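Local coordinates for mRNA-binding protein PUF3 (Saccharomyces cerevisiae, PDB 3K49), which binds the 3'-UTR of COX17 and other mRNAs for mitochondrial proteins, promoting COX17 mRNA deadenylation and decay and bringing its targets close to mitochondria, at residues A[174-187]-A[208-222]. Sequence-based numbering, arbitrary orientation.
Sequences TGHIYHLSTHSYGC and ELKDFIPYLIQDQYG. With nucleotides of chain B.
Glu208 and Tyr221, near the two ends of 208-222, pack against 174-187 of the preceding repeat, joining Pumilio repeats 5 and 6 of the curved Pumilio homology domain. The short helices 177-181 and 213-218 run in nearly the same direction, at 20° with their axes 11.3 Å apart at closest approach, as stacked alpha-helical repeats do. The carboxylate of Glu208 meets the start of helix 177-181: OE1 accepts from Gly175 N at 2.8 Å through its syn lone pair, while OE2 accepts a weak bond from Ile177 N and another from a water that itself accepts from Tyr178 N. Its extended chain crosses Ile177 at about a right angle. With CG anti to its backbone N (chi1 170°), the Tyr178 side chain is carried across to 208-222, where its ring lies oblique to that of Phe212, planes at 46°, and its CE1 meets Leu216 CD2 at 3.9 Å. Among the buried residues, Leu209 CD2 touches both Ile177 CG2 and Ser181 OG, each at 3.6 Å; that hydroxyl is already bonded to Ile177 O.

At the RNA-binding side the Tyr221 ring lays one face on Ser184, whose CA sits 3.6 Å from the ring centroid and 3° off its normal, a CH-pi contact, with Gln220 CG over the opposite face. An alanine in place of Tyr221 would remove the ring, and is likely to leave Ser184 CA without its CH-pi partner and the A6 ribose of chain B without the packing of CE2. Ser184 OG gives a weak hydrogen bond to O2' of that ribose, which Tyr221 CE2 also approaches, at 3.4 Å. Cys187 SG touches both Tyr221 CB, at 3.8 Å, and C2 of the A6 base, at 3.6 Å.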
ATOM      1  N   THR A 174      11.218  -8.985  15.443  1.00 55.70           N
ATOM      2  CA  THR A 174      10.661 -10.141  16.140  1.00 72.73           C
ATOM      3  C   THR A 174      10.206  -9.728  17.531  1.00 69.49           C
ATOM      4  O   THR A 174      10.941  -9.068  18.263  1.00 65.09           O
ATOM      5  CB  THR A 174      11.638 -11.326  16.214  1.00 71.26           C
ATOM      6  OG1 THR A 174      12.721 -11.001  17.096  1.00 67.46           O
ATOM      7  CG2 THR A 174      12.162 -11.670  14.809  1.00 56.85           C
ATOM      8  N   GLY A 175       8.974 -10.098  17.872  1.00 62.99           N
ATOM      9  CA  GLY A 175       8.349  -9.630  19.092  1.00 52.83           C
ATOM     10  C   GLY A 175       7.421  -8.452  18.852  1.00 56.47           C
ATOM     11  O   GLY A 175       6.507  -8.182  19.640  1.00 48.90           O
ATOM     12  N   HIS A 176       7.639  -7.745  17.748  1.00 55.03           N
ATOM     13  CA  HIS A 176       6.859  -6.540  17.487  1.00 49.36           C
ATOM     14  C   HIS A 176       5.890  -6.686  16.330  1.00 40.83           C
ATOM     15  O   HIS A 176       5.113  -5.776  16.054  1.00 44.25           O
ATOM     16  CB  HIS A 176       7.784  -5.352  17.261  1.00 52.67           C
ATOM     17  CG  HIS A 176       8.825  -5.188  18.324  1.00 61.90           C
ATOM     18  ND1 HIS A 176       8.637  -4.404  19.443  1.00 57.36           N
ATOM     19  CD2 HIS A 176      10.073  -5.708  18.441  1.00 57.19           C
ATOM     20  CE1 HIS A 176       9.717  -4.446  20.196  1.00 60.49           C
ATOM     21  NE2 HIS A 176      10.608  -5.228  19.607  1.00 63.66           N
ATOM     22  N   ILE A 177       5.906  -7.849  15.686  1.00 46.66           N
ATOM     23  CA  ILE A 177       5.183  -8.044  14.431  1.00 41.40           C
ATOM     24  C   ILE A 177       3.675  -7.862  14.524  1.00 43.29           C
ATOM     25  O   ILE A 177       3.077  -7.271  13.630  1.00 41.18           O
ATOM     26  CB  ILE A 177       5.524  -9.399  13.786  1.00 50.53           C
ATOM     27  CG1 ILE A 177       6.996  -9.415  13.367  1.00 57.16           C
ATOM     28  CG2 ILE A 177       4.630  -9.671  12.578  1.00 43.51           C
ATOM     29  CD1 ILE A 177       7.514 -10.801  13.035  1.00 60.61           C
ATOM     30  N   TYR A 178       3.044  -8.358  15.586  1.00 50.51           N
ATOM     31  CA  TYR A 178       1.610  -8.117  15.733  1.00 50.51           C
ATOM     32  C   TYR A 178       1.318  -6.629  15.928  1.00 46.70           C
ATOM     33  O   TYR A 178       0.464  -6.047  15.249  1.00 51.35           O
ATOM     34  CB  TYR A 178       0.974  -8.917  16.872  1.00 53.80           C
ATOM     35  CG  TYR A 178      -0.436  -8.436  17.127  1.00 52.79           C
ATOM     36  CD1 TYR A 178      -1.483  -8.851  16.315  1.00 48.28           C
ATOM     37  CD2 TYR A 178      -0.711  -7.518  18.140  1.00 68.39           C
ATOM     38  CE1 TYR A 178      -2.772  -8.393  16.519  1.00 60.12           C
ATOM     39  CE2 TYR A 178      -2.003  -7.059  18.362  1.00 68.87           C
ATOM     40  CZ  TYR A 178      -3.032  -7.503  17.550  1.00 70.95           C
ATOM     41  OH  TYR A 178      -4.321  -7.046  17.765  1.00 59.16           O
ATOM     42  N   HIS A 179       2.032  -6.015  16.861  1.00 46.28           N
ATOM     43  CA  HIS A 179       1.903  -4.582  17.071  1.00 44.93           C
ATOM     44  C   HIS A 179       1.989  -3.835  15.740  1.00 54.38           C
ATOM     45  O   HIS A 179       1.098  -3.048  15.410  1.00 56.56           O
ATOM     46  CB  HIS A 179       2.983  -4.086  18.028  1.00 48.13           C
ATOM     47  CG  HIS A 179       2.941  -2.609  18.273  1.00 80.50           C
ATOM     48  ND1 HIS A 179       3.828  -1.729  17.684  1.00 79.18           N
ATOM     49  CD2 HIS A 179       2.120  -1.854  19.042  1.00 74.55           C
ATOM     50  CE1 HIS A 179       3.555  -0.499  18.083  1.00 82.29           C
ATOM     51  NE2 HIS A 179       2.524  -0.548  18.907  1.00 84.09           N
ATOM     52  N   LEU A 180       3.050  -4.100  14.971  1.00 43.00           N
ATOM     53  CA  LEU A 180       3.276  -3.391  13.704  1.00 49.57           C
ATOM     54  C   LEU A 180       2.153  -3.617  12.697  1.00 53.19           C
ATOM     55  O   LEU A 180       1.840  -2.729  11.894  1.00 42.62           O
ATOM     56  CB  LEU A 180       4.614  -3.791  13.063  1.00 48.62           C
ATOM     57  CG  LEU A 180       5.913  -3.364  13.741  1.00 48.40           C
ATOM     58  CD1 LEU A 180       7.117  -4.015  13.046  1.00 48.74           C
ATOM     59  CD2 LEU A 180       6.019  -1.838  13.733  1.00 41.08           C
ATOM     60  N   SER A 181       1.557  -4.808  12.746  1.00 44.64           N
ATOM     61  CA  SER A 181       0.525  -5.205  11.784  1.00 38.40           C
ATOM     62  C   SER A 181      -0.795  -4.493  12.021  1.00 42.91           C
ATOM     63  O   SER A 181      -1.687  -4.557  11.175  1.00 33.07           O
ATOM     64  CB  SER A 181       0.306  -6.715  11.828  1.00 43.02           C
ATOM     65  OG  SER A 181       1.499  -7.390  11.491  1.00 42.07           O
ATOM     66  N   THR A 182      -0.918  -3.842  13.183  1.00 43.60           N
ATOM     67  CA  THR A 182      -2.084  -3.011  13.497  1.00 50.82           C
ATOM     68  C   THR A 182      -1.742  -1.512  13.499  1.00 57.05           C
ATOM     69  O   THR A 182      -2.606  -0.655  13.710  1.00 55.15           O
ATOM     70  CB  THR A 182      -2.756  -3.417  14.837  1.00 52.18           C
ATOM     71  OG1 THR A 182      -1.755  -3.579  15.853  1.00 52.60           O
ATOM     72  CG2 THR A 182      -3.552  -4.725  14.666  1.00 45.11           C
ATOM     73  N   HIS A 183      -0.475  -1.199  13.257  1.00 56.09           N
ATOM     74  CA  HIS A 183      -0.068   0.190  13.100  1.00 50.03           C
ATOM     75  C   HIS A 183      -0.226   0.620  11.637  1.00 44.45           C
ATOM     76  O   HIS A 183      -0.171  -0.206  10.729  1.00 46.41           O
ATOM     77  CB  HIS A 183       1.369   0.390  13.597  1.00 51.92           C
ATOM     78  CG  HIS A 183       1.870   1.808  13.465  1.00 68.81           C
ATOM     79  ND1 HIS A 183       2.654   2.215  12.422  1.00 56.40           N
ATOM     80  CD2 HIS A 183       1.685   2.885  14.269  1.00 61.32           C
ATOM     81  CE1 HIS A 183       2.939   3.512  12.573  1.00 52.84           C
ATOM     82  NE2 HIS A 183       2.371   3.929  13.678  1.00 52.12           N
ATOM     83  N   SER A 184      -0.430   1.915  11.425  1.00 44.23           N
ATOM     84  CA  SER A 184      -0.665   2.478  10.101  1.00 45.14           C
ATOM     85  C   SER A 184       0.500   2.236   9.126  1.00 43.87           C
ATOM     86  O   SER A 184       0.280   1.935   7.964  1.00 46.34           O
ATOM     87  CB  SER A 184      -0.954   3.978  10.226  1.00 45.56           C
ATOM     88  OG  SER A 184      -1.491   4.503   9.027  1.00 63.74           O
ATOM     89  N   TYR A 185       1.730   2.366   9.606  1.00 37.07           N
ATOM     90  CA  TYR A 185       2.896   2.222   8.750  1.00 42.38           C
ATOM     91  C   TYR A 185       3.399   0.800   8.842  1.00 40.19           C
ATOM     92  O   TYR A 185       3.887   0.239   7.859  1.00 45.92           O
ATOM     93  CB  TYR A 185       4.037   3.179   9.154  1.00 45.28           C
ATOM     94  CG  TYR A 185       3.652   4.641   9.267  1.00 39.51           C
ATOM     95  CD1 TYR A 185       4.193   5.445  10.255  1.00 35.96           C
ATOM     96  CD2 TYR A 185       2.731   5.201   8.404  1.00 35.19           C
ATOM     97  CE1 TYR A 185       3.834   6.759  10.367  1.00 36.10           C
ATOM     98  CE2 TYR A 185       2.360   6.508   8.518  1.00 29.45           C
ATOM     99  CZ  TYR A 185       2.915   7.290   9.490  1.00 35.93           C
ATOM    100  OH  TYR A 185       2.547   8.619   9.569  1.00 43.51           O
ATOM    101  N   GLY A 186       3.291   0.227  10.034  1.00 36.80           N
ATOM    102  CA  GLY A 186       3.763  -1.120  10.281  1.00 36.02           C
ATOM    103  C   GLY A 186       3.152  -2.142   9.341  1.00 45.56           C
ATOM    104  O   GLY A 186       3.793  -3.135   9.010  1.00 50.54           O
ATOM    105  N   CYS A 187       1.915  -1.912   8.908  1.00 40.70           N
ATOM    106  CA  CYS A 187       1.248  -2.896   8.078  1.00 39.77           C
ATOM    107  C   CYS A 187       1.751  -2.836   6.631  1.00 46.43           C
ATOM    108  O   CYS A 187       1.779  -3.850   5.925  1.00 47.52           O
ATOM    109  CB  CYS A 187      -0.279  -2.789   8.175  1.00 41.97           C
ATOM    110  SG  CYS A 187      -1.039  -1.310   7.517  1.00 50.79           S
ATOM    111  N   GLU A 208       3.970 -15.079  14.274  1.00 48.17           N
ATOM    112  CA  GLU A 208       3.595 -14.087  15.273  1.00 47.82           C
ATOM    113  C   GLU A 208       2.173 -13.569  15.047  1.00 52.54           C
ATOM    114  O   GLU A 208       1.648 -12.798  15.853  1.00 53.21           O
ATOM    115  CB  GLU A 208       4.588 -12.918  15.292  1.00 45.11           C
ATOM    116  CG  GLU A 208       5.998 -13.307  15.707  1.00 46.76           C
ATOM    117  CD  GLU A 208       6.805 -12.120  16.212  1.00 64.85           C
ATOM    118  OE1 GLU A 208       8.046 -12.241  16.363  1.00 66.10           O
ATOM    119  OE2 GLU A 208       6.193 -11.060  16.464  1.00 67.16           O
ATOM    120  N   LEU A 209       1.547 -13.990  13.954  1.00 42.31           N
ATOM    121  CA  LEU A 209       0.208 -13.509  13.637  1.00 45.96           C
ATOM    122  C   LEU A 209      -0.842 -14.622  13.772  1.00 54.54           C
ATOM    123  O   LEU A 209      -2.027 -14.351  13.955  1.00 47.65           O
ATOM    124  CB  LEU A 209       0.175 -12.949  12.207  1.00 40.13           C
ATOM    125  CG  LEU A 209       1.172 -11.866  11.784  1.00 47.72           C
ATOM    126  CD1 LEU A 209       0.809 -11.342  10.417  1.00 43.42           C
ATOM    127  CD2 LEU A 209       1.182 -10.728  12.791  1.00 47.27           C
ATOM    128  N   LYS A 210      -0.410 -15.875  13.657  1.00 44.11           N
ATOM    129  CA  LYS A 210      -1.350 -16.974  13.532  1.00 45.68           C
ATOM    130  C   LYS A 210      -2.161 -17.277  14.799  1.00 48.49           C
ATOM    131  O   LYS A 210      -3.010 -18.160  14.788  1.00 53.98           O
ATOM    132  CB  LYS A 210      -0.644 -18.230  13.021  1.00 53.37           C
ATOM    133  CG  LYS A 210       0.391 -18.829  13.963  1.00 56.67           C
ATOM    134  CD  LYS A 210       0.788 -20.240  13.475  1.00 59.21           C
ATOM    135  CE  LYS A 210       1.876 -20.857  14.334  1.00 57.41           C
ATOM    136  NZ  LYS A 210       2.586 -21.951  13.643  1.00 59.09           N
ATOM    137  N   ASP A 211      -1.911 -16.543  15.880  1.00 53.43           N
ATOM    138  CA  ASP A 211      -2.699 -16.693  17.101  1.00 47.58           C
ATOM    139  C   ASP A 211      -3.674 -15.534  17.269  1.00 40.94           C
ATOM    140  O   ASP A 211      -4.410 -15.474  18.245  1.00 47.85           O
ATOM    141  CB  ASP A 211      -1.801 -16.797  18.346  1.00 45.46           C
ATOM    142  CG  ASP A 211      -1.018 -18.107  18.413  1.00 59.92           C
ATOM    143  OD1 ASP A 211      -0.033 -18.166  19.182  1.00 64.73           O
ATOM    144  OD2 ASP A 211      -1.383 -19.077  17.710  1.00 64.94           O
ATOM    145  N   PHE A 212      -3.710 -14.634  16.297  1.00 41.05           N
ATOM    146  CA  PHE A 212      -4.453 -13.389  16.451  1.00 43.91           C
ATOM    147  C   PHE A 212      -5.307 -12.982  15.260  1.00 42.70           C
ATOM    148  O   PHE A 212      -5.704 -11.822  15.165  1.00 40.81           O
ATOM    149  CB  PHE A 212      -3.480 -12.265  16.795  1.00 45.58           C
ATOM    150  CG  PHE A 212      -2.669 -12.553  18.022  1.00 62.16           C
ATOM    151  CD1 PHE A 212      -3.282 -12.624  19.276  1.00 58.70           C
ATOM    152  CD2 PHE A 212      -1.308 -12.787  17.929  1.00 53.42           C
ATOM    153  CE1 PHE A 212      -2.545 -12.909  20.422  1.00 54.61           C
ATOM    154  CE2 PHE A 212      -0.559 -13.068  19.070  1.00 59.99           C
ATOM    155  CZ  PHE A 212      -1.181 -13.129  20.320  1.00 65.36           C
ATOM    156  N   ILE A 213      -5.605 -13.933  14.377  1.00 40.86           N
ATOM    157  CA  ILE A 213      -6.382 -13.665  13.165  1.00 36.34           C
ATOM    158  C   ILE A 213      -7.700 -12.953  13.427  1.00 42.66           C
ATOM    159  O   ILE A 213      -8.068 -12.058  12.659  1.00 46.47           O
ATOM    160  CB  ILE A 213      -6.726 -14.960  12.417  1.00 36.15           C
ATOM    161  CG1 ILE A 213      -5.460 -15.637  11.901  1.00 36.20           C
ATOM    162  CG2 ILE A 213      -7.695 -14.674  11.280  1.00 41.04           C
ATOM    163  CD1 ILE A 213      -5.689 -17.035  11.364  1.00 59.99           C
ATOM    164  N   PRO A 214      -8.436 -13.363  14.487  1.00 43.44           N
ATOM    165  CA  PRO A 214      -9.656 -12.634  14.873  1.00 46.56           C
ATOM    166  C   PRO A 214      -9.442 -11.135  15.123  1.00 51.50           C
ATOM    167  O   PRO A 214     -10.260 -10.330  14.680  1.00 54.64           O
ATOM    168  CB  PRO A 214     -10.090 -13.322  16.173  1.00 47.84           C
ATOM    169  CG  PRO A 214      -9.569 -14.720  16.068  1.00 42.58           C
ATOM    170  CD  PRO A 214      -8.276 -14.618  15.254  1.00 45.41           C
ATOM    171  N   TYR A 215      -8.380 -10.756  15.827  1.00 51.70           N
ATOM    172  CA  TYR A 215      -8.137  -9.331  16.048  1.00 53.47           C
ATOM    173  C   TYR A 215      -7.747  -8.653  14.746  1.00 43.22           C
ATOM    174  O   TYR A 215      -8.249  -7.571  14.427  1.00 54.39           O
ATOM    175  CB  TYR A 215      -7.063  -9.094  17.109  1.00 50.93           C
ATOM    176  CG  TYR A 215      -7.277  -9.890  18.363  1.00 58.91           C
ATOM    177  CD1 TYR A 215      -6.517 -11.027  18.627  1.00 67.81           C
ATOM    178  CD2 TYR A 215      -8.255  -9.524  19.282  1.00 75.70           C
ATOM    179  CE1 TYR A 215      -6.720 -11.777  19.786  1.00 71.74           C
ATOM    180  CE2 TYR A 215      -8.466 -10.262  20.441  1.00 74.54           C
ATOM    181  CZ  TYR A 215      -7.695 -11.386  20.688  1.00 72.15           C
ATOM    182  OH  TYR A 215      -7.901 -12.115  21.836  1.00 76.55           O
ATOM    183  N   LEU A 216      -6.851  -9.286  13.997  1.00 42.31           N
ATOM    184  CA  LEU A 216      -6.380  -8.724  12.723  1.00 40.64           C
ATOM    185  C   LEU A 216      -7.520  -8.483  11.748  1.00 36.30           C
ATOM    186  O   LEU A 216      -7.584  -7.442  11.108  1.00 44.20           O
ATOM    187  CB  LEU A 216      -5.316  -9.614  12.089  1.00 37.07           C
ATOM    188  CG  LEU A 216      -4.042  -9.723  12.931  1.00 41.57           C
ATOM    189  CD1 LEU A 216      -3.318 -11.036  12.677  1.00 45.75           C
ATOM    190  CD2 LEU A 216      -3.125  -8.541  12.688  1.00 45.92           C
ATOM    191  N   ILE A 217      -8.438  -9.433  11.642  1.00 39.83           N
ATOM    192  CA  ILE A 217      -9.520  -9.301  10.674  1.00 36.06           C
ATOM    193  C   ILE A 217     -10.366  -8.049  10.913  1.00 39.18           C
ATOM    194  O   ILE A 217     -10.903  -7.455   9.979  1.00 37.00           O
ATOM    195  CB  ILE A 217     -10.389 -10.561  10.645  1.00 45.06           C
ATOM    196  CG1 ILE A 217      -9.604 -11.724  10.037  1.00 38.45           C
ATOM    197  CG2 ILE A 217     -11.697 -10.317   9.892  1.00 43.34           C
ATOM    198  CD1 ILE A 217     -10.455 -13.002   9.886  1.00 39.14           C
ATOM    199  N   GLN A 218     -10.470  -7.636  12.167  1.00 41.31           N
ATOM    200  CA  GLN A 218     -11.400  -6.577  12.518  1.00 44.64           C
ATOM    201  C   GLN A 218     -10.713  -5.250  12.778  1.00 43.47           C
ATOM    202  O   GLN A 218     -11.373  -4.239  13.014  1.00 41.62           O
ATOM    203  CB  GLN A 218     -12.212  -6.977  13.750  1.00 53.18           C
ATOM    204  CG  GLN A 218     -12.887  -8.308  13.606  1.00 54.29           C
ATOM    205  CD  GLN A 218     -13.498  -8.781  14.894  1.00 55.50           C
ATOM    206  OE1 GLN A 218     -14.342  -8.103  15.476  1.00 60.56           O
ATOM    207  NE2 GLN A 218     -13.083  -9.962  15.348  1.00 55.73           N
ATOM    208  N   ASP A 219      -9.386  -5.260  12.759  1.00 46.24           N
ATOM    209  CA  ASP A 219      -8.605  -4.032  12.902  1.00 37.04           C
ATOM    210  C   ASP A 219      -8.593  -3.175  11.630  1.00 37.32           C
ATOM    211  O   ASP A 219      -8.637  -3.695  10.505  1.00 37.63           O
ATOM    212  CB  ASP A 219      -7.175  -4.371  13.294  1.00 42.27           C
ATOM    213  CG  ASP A 219      -6.434  -3.180  13.827  1.00 60.39           C
ATOM    214  OD1 ASP A 219      -5.328  -2.895  13.318  1.00 57.18           O
ATOM    215  OD2 ASP A 219      -6.974  -2.523  14.748  1.00 72.75           O
ATOM    216  N   GLN A 220      -8.511  -1.860  11.814  1.00 42.10           N
ATOM    217  CA  GLN A 220      -8.511  -0.931  10.679  1.00 46.35           C
ATOM    218  C   GLN A 220      -7.267  -0.995   9.786  1.00 41.07           C
ATOM    219  O   GLN A 220      -7.287  -0.483   8.662  1.00 42.20           O
ATOM    220  CB  GLN A 220      -8.712   0.501  11.144  1.00 38.88           C
ATOM    221  CG  GLN A 220      -7.641   0.976  12.093  1.00 53.94           C
ATOM    222  CD  GLN A 220      -7.808   2.431  12.466  1.00 62.23           C
ATOM    223  OE1 GLN A 220      -8.058   3.283  11.601  1.00 62.50           O
ATOM    224  NE2 GLN A 220      -7.672   2.730  13.760  1.00 48.63           N
ATOM    225  N   TYR A 221      -6.193  -1.608  10.281  1.00 35.51           N
ATOM    226  CA  TYR A 221      -4.993  -1.779   9.471  1.00 41.98           C
ATOM    227  C   TYR A 221      -4.666  -3.243   9.249  1.00 38.57           C
ATOM    228  O   TYR A 221      -4.372  -3.647   8.126  1.00 38.33           O
ATOM    229  CB  TYR A 221      -3.780  -1.056  10.076  1.00 37.07           C
ATOM    230  CG  TYR A 221      -4.006   0.419  10.301  1.00 46.18           C
ATOM    231  CD1 TYR A 221      -3.902   0.980  11.585  1.00 41.48           C
ATOM    232  CD2 TYR A 221      -4.341   1.253   9.241  1.00 38.56           C
ATOM    233  CE1 TYR A 221      -4.117   2.330  11.796  1.00 37.11           C
ATOM    234  CE2 TYR A 221      -4.550   2.608   9.439  1.00 45.30           C
ATOM    235  CZ  TYR A 221      -4.438   3.137  10.718  1.00 52.39           C
ATOM    236  OH  TYR A 221      -4.653   4.476  10.918  1.00 61.64           O
ATOM    237  N   GLY A 222      -4.706  -4.025  10.322  1.00 34.34           N
ATOM    238  CA  GLY A 222      -4.488  -5.458  10.245  1.00 33.62           C
ATOM    239  C   GLY A 222      -5.305  -6.195   9.181  1.00 44.31           C
ATOM    240  O   GLY A 222      -4.827  -7.183   8.617  1.00 39.28           O
TER
ATOM    241  P     A B   6      -9.504   5.058   3.457  1.00 70.31           P
ATOM    242  OP1   A B   6      -9.683   6.527   3.564  1.00 71.59           O
ATOM    243  OP2   A B   6      -9.588   4.409   2.123  1.00 51.37           O
ATOM    244  O5'   A B   6      -8.083   4.686   4.082  1.00 54.90           O
ATOM    245  C5'   A B   6      -7.819   4.905   5.458  1.00 49.13           C
ATOM    246  C4'   A B   6      -6.431   4.400   5.812  1.00 60.43           C
ATOM    247  O4'   A B   6      -6.330   2.973   5.565  1.00 55.49           O
ATOM    248  C3'   A B   6      -5.266   4.960   5.001  1.00 62.80           C
ATOM    249  O3'   A B   6      -4.920   6.270   5.447  1.00 71.57           O
ATOM    250  C2'   A B   6      -4.170   3.946   5.316  1.00 56.74           C
ATOM    251  O2'   A B   6      -3.590   4.145   6.589  1.00 61.19           O
ATOM    252  C1'   A B   6      -4.959   2.645   5.349  1.00 53.43           C
ATOM    253  N9    A B   6      -4.862   1.852   4.130  1.00 39.44           N
ATOM    254  C8    A B   6      -5.557   2.015   2.954  1.00 39.92           C
ATOM    255  N7    A B   6      -5.267   1.114   2.042  1.00 43.17           N
ATOM    256  C5    A B   6      -4.315   0.312   2.663  1.00 35.62           C
ATOM    257  C6    A B   6      -3.610  -0.833   2.226  1.00 37.67           C
ATOM    258  N6    A B   6      -3.763  -1.366   1.008  1.00 31.87           N
ATOM    259  N1    A B   6      -2.743  -1.404   3.084  1.00 33.14           N
ATOM    260  C2    A B   6      -2.592  -0.848   4.298  1.00 43.16           C
ATOM    261  N3    A B   6      -3.190   0.229   4.821  1.00 40.03           N
ATOM    262  C4    A B   6      -4.050   0.762   3.941  1.00 34.32           C
ATOM    263  P     A B   8       0.691  10.311   6.484  1.00 46.67           P
ATOM    264  OP1   A B   8       0.798  10.019   7.923  1.00 32.48           O
ATOM    265  OP2   A B   8      -0.510  10.994   5.947  1.00 43.47           O
ATOM    266  O5'   A B   8       1.965  11.174   6.041  1.00 43.82           O
ATOM    267  C5'   A B   8       2.237  11.402   4.665  1.00 44.69           C
ATOM    268  C4'   A B   8       3.512  12.201   4.507  1.00 40.84           C
ATOM    269  O4'   A B   8       4.633  11.301   4.415  1.00 43.59           O
ATOM    270  C3'   A B   8       3.597  13.021   3.230  1.00 42.46           C
ATOM    271  O3'   A B   8       2.954  14.267   3.444  1.00 46.78           O
ATOM    272  C2'   A B   8       5.106  13.203   3.054  1.00 50.64           C
ATOM    273  O2'   A B   8       5.648  14.274   3.798  1.00 53.20           O
ATOM    274  C1'   A B   8       5.659  11.913   3.666  1.00 52.13           C
ATOM    275  N9    A B   8       6.196  10.954   2.696  1.00 40.74           N
ATOM    276  C8    A B   8       7.485  10.495   2.657  1.00 38.15           C
ATOM    277  N7    A B   8       7.725   9.652   1.679  1.00 39.73           N
ATOM    278  C5    A B   8       6.510   9.551   1.027  1.00 41.22           C
ATOM    279  C6    A B   8       6.102   8.811  -0.095  1.00 42.47           C
ATOM    280  N6    A B   8       6.919   8.012  -0.775  1.00 34.10           N
ATOM    281  N1    A B   8       4.814   8.924  -0.490  1.00 47.00           N
ATOM    282  C2    A B   8       3.998   9.729   0.205  1.00 32.80           C
ATOM    283  N3    A B   8       4.266  10.476   1.278  1.00 52.08           N
ATOM    284  C4    A B   8       5.552  10.341   1.645  1.00 43.13           C
TER
HETATM  285  O   HOH W   1       3.863  -9.777  17.723  1.00 43.22           O